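Side-chain contacts in PvdO (Pseudomonas aeruginosa, PDB 5HHA), which binds calcium and probably acts in maturation of the pyoverdine chromophore in the periplasm, as a member of the formylglycine-generating enzyme family: residues H69-A74 and S153-E158; G87-Y92 and Q124-V129; K177-A182 and F260-N265; V247-N252 and G275-F280. All blocks are in the same frame, centred on the assembly; numbering follows the deposited sequence.

Interaction 1. Residues H69-A74 and S153-E158; sequences HDVTFA and SEAERE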
# COMPACT_ATOMS: atom_id res chain seq x y z
N HIS A 69 7.42 -18.08 -5.04
CA HIS A 69 7.22 -18.97 -3.89
C HIS A 69 5.78 -18.80 -3.44
O HIS A 69 5.22 -17.69 -3.49
CB HIS A 69 8.21 -18.67 -2.75
CG HIS A 69 8.05 -17.30 -2.17
ND1 HIS A 69 8.36 -16.15 -2.86
CD2 HIS A 69 7.51 -16.89 -0.99
CE1 HIS A 69 8.06 -15.09 -2.12
NE2 HIS A 69 7.54 -15.52 -0.98
N ASP A 70 5.14 -19.88 -3.00
CA ASP A 70 3.73 -19.82 -2.66
C ASP A 70 3.57 -19.49 -1.18
O ASP A 70 4.30 -19.97 -0.33
CB ASP A 70 3.04 -21.13 -2.99
CG ASP A 70 2.85 -21.32 -4.48
OD1 ASP A 70 3.41 -20.56 -5.28
OD2 ASP A 70 2.20 -22.31 -4.86
N VAL A 71 2.64 -18.59 -0.90
CA VAL A 71 2.37 -18.10 0.44
C VAL A 71 0.91 -18.40 0.77
O VAL A 71 0.03 -18.26 -0.06
CB VAL A 71 2.64 -16.58 0.53
CG1 VAL A 71 2.28 -16.03 1.89
CG2 VAL A 71 4.05 -16.30 0.21
N THR A 72 0.71 -18.83 2.01
CA THR A 72 -0.60 -19.27 2.49
C THR A 72 -1.15 -18.38 3.59
O THR A 72 -0.45 -18.08 4.54
CB THR A 72 -0.49 -20.72 3.03
OG1 THR A 72 -0.11 -21.58 1.96
CG2 THR A 72 -1.79 -21.20 3.66
N PHE A 73 -2.40 -17.96 3.42
CA PHE A 73 -3.15 -17.23 4.44
C PHE A 73 -4.21 -18.19 4.95
O PHE A 73 -5.17 -18.50 4.27
CB PHE A 73 -3.81 -15.96 3.86
CG PHE A 73 -2.82 -15.04 3.24
CD1 PHE A 73 -2.10 -14.18 4.00
CD2 PHE A 73 -2.58 -15.11 1.88
CE1 PHE A 73 -1.15 -13.36 3.42
CE2 PHE A 73 -1.63 -14.26 1.29
CZ PHE A 73 -0.92 -13.41 2.08
N ALA A 74 -4.00 -18.69 6.16
CA ALA A 74 -4.91 -19.72 6.72
C ALA A 74 -6.30 -19.14 7.04
O ALA A 74 -7.31 -19.85 7.01
CB ALA A 74 -4.29 -20.36 7.97
N SER A 153 1.63 -7.00 6.03
CA SER A 153 2.87 -7.61 5.62
C SER A 153 3.03 -7.46 4.11
O SER A 153 2.07 -7.22 3.37
CB SER A 153 2.94 -9.09 6.01
OG SER A 153 2.07 -9.83 5.18
N GLU A 154 4.26 -7.62 3.65
CA GLU A 154 4.55 -7.52 2.22
C GLU A 154 3.74 -8.56 1.45
O GLU A 154 3.20 -8.29 0.37
CB GLU A 154 6.04 -7.69 1.95
CG GLU A 154 6.40 -7.35 0.51
CD GLU A 154 7.86 -7.44 0.14
OE1 GLU A 154 8.68 -7.92 0.95
OE2 GLU A 154 8.18 -6.98 -0.98
N ALA A 155 3.67 -9.77 2.00
CA ALA A 155 2.90 -10.83 1.34
C ALA A 155 1.42 -10.48 1.25
O ALA A 155 0.77 -10.70 0.22
CB ALA A 155 3.09 -12.13 2.11
N GLU A 156 0.84 -9.94 2.32
CA GLU A 156 -0.56 -9.52 2.30
C GLU A 156 -0.79 -8.46 1.23
O GLU A 156 -1.79 -8.46 0.54
CB GLU A 156 -1.00 -8.96 3.65
CG GLU A 156 -1.17 -10.01 4.72
CD GLU A 156 -1.33 -9.45 6.12
OE1 GLU A 156 -1.06 -8.26 6.36
OE2 GLU A 156 -1.73 -10.24 7.00
N ARG A 157 0.17 -7.55 1.11
CA ARG A 157 0.04 -6.47 0.15
C ARG A 157 0.05 -7.02 -1.29
O ARG A 157 -0.80 -6.66 -2.11
CB ARG A 157 1.10 -5.40 0.39
CG ARG A 157 0.72 -3.99 -0.06
CD ARG A 157 0.70 -3.79 -1.57
NE ARG A 157 0.41 -2.40 -1.90
CZ ARG A 157 0.33 -1.92 -3.13
NH1 ARG A 157 0.67 -2.67 -4.16
NH2 ARG A 157 -0.07 -0.68 -3.33
N GLU A 158 1.00 -7.89 -1.60
CA GLU A 158 1.02 -8.45 -2.96
C GLU A 158 -0.23 -9.30 -3.22
O GLU A 158 -0.80 -9.26 -4.30
CB GLU A 158 2.29 -9.25 -3.25
CG GLU A 158 2.38 -9.66 -4.74
CD GLU A 158 3.71 -10.25 -5.17
OE1 GLU A 158 4.76 -9.69 -4.82
OE2 GLU A 158 3.66 -11.26 -5.91
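Strand 69-73 passes the start of helix 154-158 at about a right angle (94°), with their axes 9.9 Å apart, so that Val71 and Phe73 face Ala155 and Glu156. Phe73 has the largest share of the buried surface. Its CG lies anti to the carbonyl carbon (chi1 -57°), which sends the ring out from the strand to the helix. The ring meets the helix with two neighbouring carbons. CZ stands 3.7 Å from Ala155 O, and this oxygen lies at the ring edge, near the ring plane. The weakly positive rim hydrogens of the ring suit such a carbonyl neighbour. CE1 comes 3.6 Å from Glu156 CG, an oblique approach between ring and chain. Two residues earlier on the same strand side, Val71 CG1 rests 4.0 Å from Ala155 CB. The short alanine side chain is thus met by both strand residues, with Phe73 CZ 4.2 Å from Ala155 CB.

The N-terminal end of helix 154-162 carries a capping box. Ser153 is the N-cap, and its OG accepts from Glu156 N at 3.1 Å. In return Ser153 N donates to Glu156 OE1 at 3.0 Å, reaching the oxygen from above the carboxylate plane, 46° out of it. Glu156 OE1 also forms a salt bridge with Arg150, and Ser153 OG bonds to Gly236 O. The carboxylate is engaged in this way, and it is the CG methylene that meets Phe73. Within the sheet, strand 69-73 pairs antiparallel with strand 42-52, and Val71 packs on Phe50.

Interaction 2. Residues G87-Y92 and Q124-V129; sequences GELDAY and QPAVCV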
# COMPACT_ATOMS: atom_id res chain seq x y z
N GLY A 87 -7.93 12.80 5.27
CA GLY A 87 -8.93 13.12 6.27
C GLY A 87 -8.93 12.12 7.39
O GLY A 87 -9.17 12.47 8.56
N GLU A 88 -8.67 10.86 7.07
CA GLU A 88 -8.62 9.84 8.11
C GLU A 88 -7.43 10.07 9.03
O GLU A 88 -7.54 9.95 10.26
CB GLU A 88 -8.58 8.45 7.49
CG GLU A 88 -9.95 8.05 6.96
CD GLU A 88 -9.97 6.98 5.88
OE1 GLU A 88 -8.91 6.42 5.51
OE2 GLU A 88 -11.09 6.68 5.42
N LEU A 89 -6.29 10.41 8.44
CA LEU A 89 -5.13 10.74 9.26
C LEU A 89 -5.39 11.99 10.10
O LEU A 89 -5.00 12.04 11.28
CB LEU A 89 -3.89 10.90 8.39
CG LEU A 89 -2.55 11.12 9.13
CD1 LEU A 89 -2.16 9.87 9.90
CD2 LEU A 89 -1.46 11.53 8.16
N ASP A 90 -6.05 12.97 9.52
CA ASP A 90 -6.33 14.21 10.24
C ASP A 90 -7.20 13.93 11.45
O ASP A 90 -7.05 14.56 12.49
CB ASP A 90 -7.01 15.22 9.33
CG ASP A 90 -6.04 15.99 8.46
OD1 ASP A 90 -4.83 15.99 8.74
OD2 ASP A 90 -6.52 16.64 7.51
N ALA A 91 -8.12 12.98 11.36
CA ALA A 91 -8.95 12.63 12.50
C ALA A 91 -8.11 12.09 13.67
O ALA A 91 -8.35 12.40 14.85
CB ALA A 91 -10.03 11.62 12.08
N TYR A 92 -7.13 11.27 13.35
CA TYR A 92 -6.19 10.80 14.35
C TYR A 92 -5.37 11.94 14.96
O TYR A 92 -5.18 11.99 16.18
CB TYR A 92 -5.28 9.75 13.69
CG TYR A 92 -3.92 9.56 14.30
CD1 TYR A 92 -3.75 8.81 15.47
CD2 TYR A 92 -2.78 10.04 13.68
CE1 TYR A 92 -2.51 8.60 16.01
CE2 TYR A 92 -1.52 9.84 14.23
CZ TYR A 92 -1.40 9.10 15.40
OH TYR A 92 -0.16 8.87 15.95
N GLN A 124 -7.62 12.36 -0.83
CA GLN A 124 -6.34 11.91 -1.37
C GLN A 124 -5.62 11.11 -0.27
O GLN A 124 -5.92 11.23 0.91
CB GLN A 124 -5.50 13.10 -1.81
CG GLN A 124 -5.78 13.53 -3.26
CD GLN A 124 -5.26 14.92 -3.54
OE1 GLN A 124 -4.09 15.12 -3.86
NE2 GLN A 124 -6.13 15.91 -3.43
N PRO A 125 -4.65 10.26 -0.65
CA PRO A 125 -3.96 9.46 0.37
C PRO A 125 -3.19 10.30 1.37
O PRO A 125 -2.54 11.30 1.02
CB PRO A 125 -2.98 8.60 -0.45
CG PRO A 125 -3.52 8.59 -1.82
CD PRO A 125 -4.22 9.92 -2.02
N ALA A 126 -3.22 9.87 2.62
CA ALA A 126 -2.29 10.37 3.62
C ALA A 126 -0.87 10.07 3.18
O ALA A 126 -0.56 8.96 2.68
CB ALA A 126 -2.55 9.70 4.95
N VAL A 127 0.02 11.02 3.36
CA VAL A 127 1.43 10.86 3.05
C VAL A 127 2.25 11.57 4.15
O VAL A 127 1.68 12.04 5.15
CB VAL A 127 1.76 11.44 1.65
CG1 VAL A 127 1.09 10.61 0.56
CG2 VAL A 127 1.37 12.93 1.54
N CYS A 128 3.56 11.64 3.97
CA CYS A 128 4.41 12.41 4.87
C CYS A 128 4.39 11.84 6.27
O CYS A 128 4.53 12.58 7.26
CB CYS A 128 4.04 13.90 4.83
SG CYS A 128 4.46 14.67 3.26
N VAL A 129 4.26 10.51 6.32
CA VAL A 129 4.31 9.71 7.54
C VAL A 129 5.46 8.69 7.46
O VAL A 129 5.74 8.13 6.38
CB VAL A 129 2.99 8.95 7.76
CG1 VAL A 129 1.88 9.88 8.24
CG2 VAL A 129 2.56 8.17 6.50
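In this loop-rich member of the FGE-sulfatase family, helix 86-96 sets Leu89 against Ala126 and Val129 of the irregular segment 124-129, which leads to helix 131-145. Leu89 is the single helix residue whose side chain makes the contact. With CG anti to the backbone N (chi1 -175°), the branch leans to the carbonyl side and brings CD2 to segment 124-129. The backbones come nearest at Leu89 and Ala126, whose CA atoms are 6.3 Å apart. Ala126 CB touches the leucine at two points along its length. It sits 3.9 Å from Leu89 CB and also 3.9 Å from Leu89 CD2.

The CD2 methyl then reaches on to Val129, with Leu89 CD2 3.7 Å from Val129 CG1. The leucine and valine side chains run past each other in opposite directions, methyl beside methyl. All of these side chains are buried, and the cross-contact is apolar.

Backbone bonds hold the two chain parts close by. Gln124 pairs with Ala86 at the start of the helix, and Ala126 with Val84 just before it. Further along, Cys128 is tied to Cys111 by a disulfide, and Val129 O accepts from Trp220 NE1. Between the two apolar touches lies the peptide of Val127, whose side chain points away from the helix. Its carbonyl oxygen also comes near the leucine methyl, with Val127 O 4.4 Å from Leu89 CD2.

Interaction 3. Residues K177-A182 and F260-N265; sequences KEYSIA and FSRSGN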
# COMPACT_ATOMS: atom_id res chain seq x y z
N LYS A 177 -2.42 1.96 -26.82
CA LYS A 177 -1.00 2.18 -26.51
C LYS A 177 -0.41 0.85 -26.11
O LYS A 177 -1.11 -0.11 -25.79
CB LYS A 177 -0.82 3.20 -25.39
CG LYS A 177 -1.22 4.64 -25.74
CD LYS A 177 -1.13 5.55 -24.52
CE LYS A 177 -1.62 6.95 -24.85
NZ LYS A 177 -0.75 7.61 -25.86
N GLU A 178 0.92 0.78 -26.11
CA GLU A 178 1.59 -0.47 -25.82
C GLU A 178 1.52 -0.85 -24.33
O GLU A 178 1.28 -2.00 -24.01
CB GLU A 178 3.04 -0.39 -26.30
CG GLU A 178 3.76 -1.67 -26.20
CD GLU A 178 5.19 -1.65 -26.78
OE1 GLU A 178 5.65 -0.56 -27.21
OE2 GLU A 178 5.83 -2.74 -26.77
N TYR A 179 1.78 0.10 -23.44
CA TYR A 179 1.92 -0.21 -22.01
C TYR A 179 1.46 1.00 -21.20
O TYR A 179 2.25 1.76 -20.68
CB TYR A 179 3.38 -0.62 -21.70
CG TYR A 179 3.69 -1.31 -20.39
CD1 TYR A 179 3.52 -0.68 -19.15
CD2 TYR A 179 4.20 -2.58 -20.39
CE1 TYR A 179 3.82 -1.33 -17.97
CE2 TYR A 179 4.52 -3.23 -19.22
CZ TYR A 179 4.33 -2.59 -18.01
OH TYR A 179 4.63 -3.21 -16.84
N SER A 180 0.15 1.22 -21.20
CA SER A 180 -0.48 2.32 -20.48
C SER A 180 -1.52 1.72 -19.57
O SER A 180 -2.28 0.82 -19.98
CB SER A 180 -1.10 3.29 -21.46
OG SER A 180 -1.76 4.35 -20.79
N ILE A 181 -1.56 2.21 -18.34
CA ILE A 181 -2.53 1.72 -17.35
C ILE A 181 -3.33 2.89 -16.79
O ILE A 181 -3.85 2.81 -15.68
CB ILE A 181 -1.83 0.93 -16.23
CG1 ILE A 181 -0.83 1.78 -15.43
CG2 ILE A 181 -1.14 -0.29 -16.81
CD1 ILE A 181 -0.20 1.03 -14.26
N ALA A 182 -3.40 3.97 -17.56
CA ALA A 182 -4.08 5.19 -17.12
C ALA A 182 -5.57 5.06 -16.87
O ALA A 182 -6.15 5.92 -16.19
CB ALA A 182 -3.83 6.27 -18.12
N PHE A 260 6.91 0.21 -12.88
CA PHE A 260 7.06 -0.11 -11.46
C PHE A 260 5.73 -0.33 -10.75
O PHE A 260 5.73 -0.57 -9.54
CB PHE A 260 7.89 0.96 -10.76
CG PHE A 260 9.23 1.17 -11.37
CD1 PHE A 260 10.09 0.11 -11.59
CD2 PHE A 260 9.67 2.43 -11.74
CE1 PHE A 260 11.33 0.30 -12.17
CE2 PHE A 260 10.91 2.62 -12.31
CZ PHE A 260 11.74 1.55 -12.52
N SER A 261 4.62 -0.33 -11.49
CA SER A 261 3.30 -0.55 -10.92
C SER A 261 2.91 -2.01 -10.88
O SER A 261 1.86 -2.36 -10.31
CB SER A 261 2.25 0.20 -11.73
OG SER A 261 2.31 1.60 -11.48
N ARG A 262 3.75 -2.88 -11.44
CA ARG A 262 3.45 -4.31 -11.51
C ARG A 262 3.25 -4.86 -10.10
O ARG A 262 3.92 -4.42 -9.15
CB ARG A 262 4.64 -5.02 -12.16
CG ARG A 262 4.99 -4.53 -13.55
CD ARG A 262 6.32 -5.08 -14.08
NE ARG A 262 7.40 -4.71 -13.18
CZ ARG A 262 7.97 -5.49 -12.28
NH1 ARG A 262 7.77 -6.81 -12.27
NH2 ARG A 262 8.84 -4.98 -11.45
N SER A 263 2.38 -5.86 -9.96
CA SER A 263 2.04 -6.38 -8.65
C SER A 263 3.23 -6.88 -7.85
O SER A 263 3.18 -6.88 -6.61
CB SER A 263 1.03 -7.50 -8.79
OG SER A 263 -0.23 -7.03 -9.24
N GLY A 264 4.27 -7.38 -8.51
CA GLY A 264 5.43 -7.91 -7.84
C GLY A 264 6.58 -6.96 -7.59
O GLY A 264 7.57 -7.35 -7.00
N ASN A 265 6.45 -5.71 -8.02
CA ASN A 265 7.51 -4.73 -7.81
C ASN A 265 7.79 -4.54 -6.33
O ASN A 265 6.84 -4.42 -5.54
CB ASN A 265 7.14 -3.39 -8.45
CG ASN A 265 8.36 -2.46 -8.65
OD1 ASN A 265 8.65 -1.60 -7.83
ND2 ASN A 265 9.02 -2.62 -9.74
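Ser261 OG is gripped from two directions: it donates to His214 O and accepts from Asn252 ND2. The hydroxyl is satisfied outside the pair of segments, and the serine meets Ile181 mainly through CB. Ile181 CD1 lies 3.6 Å from Ser261 CB, and the same methyl is 3.8 Å from Ser261 OG. The isoleucine is extended beyond CG1 (chi2 176°), which carries CD1 to the serine. Ile181 packs on Phe171 as well.

The second touch joins Tyr179 and Arg262. Tyr179 lays its hydroxyl end against the aliphatic part of the arginine, with Tyr179 OH 3.6 Å from Arg262 CG and 3.7 Å from Arg262 CD. The two side chains cross at about a right angle, and the ring and guanidinium planes are 48° apart. Arg262 bends at chi3 (-58°), and its charged end is bound elsewhere. NH1 and NH2 form salt bridges with Glu58 and Glu65, while NE donates to Ile259 O. These bonds fix the rotation of the guanidinium and probably help keep the methylenes beside the phenol.

Arg262 also begins a type I beta turn that is closed by Asn265 N to Arg262 O, 3.1 Å. Ser261 packs on Thr187, a calcium ligand, and the side chain of Ile181 is about 9 Å from the ion. The arrangement is one of long loops packed together beside the calcium site of this FGE-sulfatase family protein.

Interaction 4. Residues V247-N252 and G275-F280; sequences VQIRGN and GDWIGF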
# COMPACT_ATOMS: atom_id res chain seq x y z
N VAL A 247 13.28 -1.03 5.55
CA VAL A 247 12.06 -1.81 5.51
C VAL A 247 11.46 -1.76 4.10
O VAL A 247 11.84 -0.93 3.29
CB VAL A 247 11.03 -1.30 6.54
CG1 VAL A 247 11.54 -1.51 7.98
CG2 VAL A 247 10.62 0.15 6.27
N GLN A 248 10.55 -2.66 3.82
CA GLN A 248 9.90 -2.72 2.51
C GLN A 248 8.79 -1.69 2.38
O GLN A 248 8.07 -1.39 3.34
CB GLN A 248 9.29 -4.11 2.27
CG GLN A 248 10.26 -5.27 2.39
CD GLN A 248 11.26 -5.46 1.24
OE1 GLN A 248 11.22 -4.82 0.19
NE2 GLN A 248 12.14 -6.37 1.45
N ILE A 249 8.62 -1.20 1.15
CA ILE A 249 7.44 -0.44 0.75
C ILE A 249 6.91 -1.08 -0.54
O ILE A 249 7.64 -1.75 -1.28
CB ILE A 249 7.75 1.07 0.56
CG1 ILE A 249 8.86 1.27 -0.46
CG2 ILE A 249 8.13 1.69 1.89
CD1 ILE A 249 9.19 2.76 -0.75
N ARG A 250 5.62 -0.90 -0.80
CA ARG A 250 4.97 -1.56 -1.92
C ARG A 250 4.12 -0.59 -2.72
O ARG A 250 3.73 0.48 -2.25
CB ARG A 250 4.12 -2.73 -1.44
CG ARG A 250 4.94 -4.02 -1.24
CD ARG A 250 5.58 -4.48 -2.57
NE ARG A 250 6.12 -5.83 -2.50
CZ ARG A 250 5.63 -6.87 -3.15
NH1 ARG A 250 4.62 -6.80 -4.00
NH2 ARG A 250 6.25 -8.02 -3.00
N GLY A 251 3.78 -1.00 -3.93
CA GLY A 251 2.98 -0.21 -4.85
C GLY A 251 3.86 0.68 -5.69
O GLY A 251 5.00 0.37 -6.01
N ASN A 252 3.30 1.81 -6.10
CA ASN A 252 4.03 2.76 -6.94
C ASN A 252 3.35 4.12 -6.80
O ASN A 252 2.14 4.18 -6.58
CB ASN A 252 3.98 2.28 -8.40
CG ASN A 252 5.00 2.97 -9.27
OD1 ASN A 252 6.04 3.42 -8.80
ND2 ASN A 252 4.72 3.00 -10.56
N GLY A 275 7.76 10.79 2.90
CA GLY A 275 7.69 11.54 1.67
C GLY A 275 6.27 11.75 1.22
O GLY A 275 5.36 11.09 1.68
N ASP A 276 6.12 12.64 0.26
CA ASP A 276 4.82 12.97 -0.31
C ASP A 276 4.33 11.90 -1.32
O ASP A 276 3.32 12.06 -2.01
CB ASP A 276 4.87 14.36 -0.96
CG ASP A 276 5.75 14.42 -2.18
OD1 ASP A 276 6.12 13.38 -2.75
OD2 ASP A 276 6.04 15.57 -2.62
N TRP A 277 5.07 10.78 -1.33
CA TRP A 277 4.87 9.68 -2.25
C TRP A 277 4.73 8.34 -1.51
O TRP A 277 4.56 7.32 -2.16
CB TRP A 277 6.04 9.61 -3.23
CG TRP A 277 7.37 9.53 -2.59
CD1 TRP A 277 8.11 10.54 -2.05
CD2 TRP A 277 8.13 8.34 -2.42
NE1 TRP A 277 9.29 10.06 -1.54
CE2 TRP A 277 9.32 8.70 -1.76
CE3 TRP A 277 7.94 7.00 -2.76
CZ2 TRP A 277 10.31 7.78 -1.45
CZ3 TRP A 277 8.92 6.08 -2.44
CH2 TRP A 277 10.08 6.47 -1.81
N ILE A 278 4.78 8.35 -0.17
CA ILE A 278 4.58 7.14 0.63
C ILE A 278 3.42 7.35 1.58
O ILE A 278 3.46 8.25 2.43
CB ILE A 278 5.83 6.70 1.48
CG1 ILE A 278 7.11 6.71 0.65
CG2 ILE A 278 5.56 5.33 2.05
CD1 ILE A 278 8.36 6.49 1.51
N GLY A 279 2.40 6.52 1.42
CA GLY A 279 1.27 6.45 2.33
C GLY A 279 1.21 5.05 2.94
O GLY A 279 2.25 4.43 3.19
N PHE A 280 -0.01 4.53 3.17
CA PHE A 280 -0.12 3.25 3.86
C PHE A 280 -1.53 2.75 3.85
O PHE A 280 -2.47 3.52 3.73
CB PHE A 280 0.37 3.33 5.30
CG PHE A 280 -0.45 4.24 6.19
CD1 PHE A 280 -0.28 5.63 6.16
CD2 PHE A 280 -1.35 3.72 7.11
CE1 PHE A 280 -0.99 6.45 7.00
CE2 PHE A 280 -2.08 4.54 7.95
CZ PHE A 280 -1.89 5.90 7.91
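Ile249 carries the larger share of this contact, and it meets Ile278 and Trp277 with its terminal methyl. Ile249 CD1 stands 3.7 Å from Trp277 CZ3 and 4.0 Å from Trp277 CH2. The methyl comes to the six-membered part of the indole obliquely, and the two side chains cross at about a right angle. On Ile249, CG1 takes the crowded position between the backbone N and the carbonyl carbon (chi1 57°). The chain then runs on extended, and CD1 projects to the indole.

Trp277 has a similar first torsion (chi1 55°), which folds the indole back beside its own chain. There Ile278 CG1 covers one ring face, 3.4 Å above the plane and offset toward the rim. Ile278 also touches across the segments, but more loosely, with Ile249 CD1 4.4 Å from Ile278 CD1. The methyl of Ile249 is thus shared by tryptophan and isoleucine, two successive residues of the other segment.

The backbones are not paired here. The CA atoms of Ile249 and Ile278 are 8.1 Å apart, and strand 218-221 pairs with both strands, antiparallel to 247-251 and parallel to 278-285. Its Trp220 packs on both Ile249 and Ile278, and its Tyr218 meets Trp277 with the rings at about 90°. The contact is therefore made over a sheet strand that separates its two partners. With methyls and ring carbons alone touching across the segments, it depends on shape and burial and not on directed bonds.

Interaction 4 lies nearest the chain centre, about 7 Å from it, whereas the other three are 14 to 16 Å out. None is a surface contact, though interactions 3 and 4 each include one partly exposed aromatic residue. Interactions 1 and 4 reach the same sheet: Arg250 of 247-252 forms salt bridges with Glu154 and Glu158 of the helix in interaction 1. Interaction 2 adjoins interaction 4 through a probable hydrogen bond from Cys128 N to Gly275 O. Interactions 2 and 4 are apolar. Interaction 1 adds a carbonyl at a ring edge, and loop-built interaction 3 sets a phenol oxygen on arginine methylenes and a methyl on a serine.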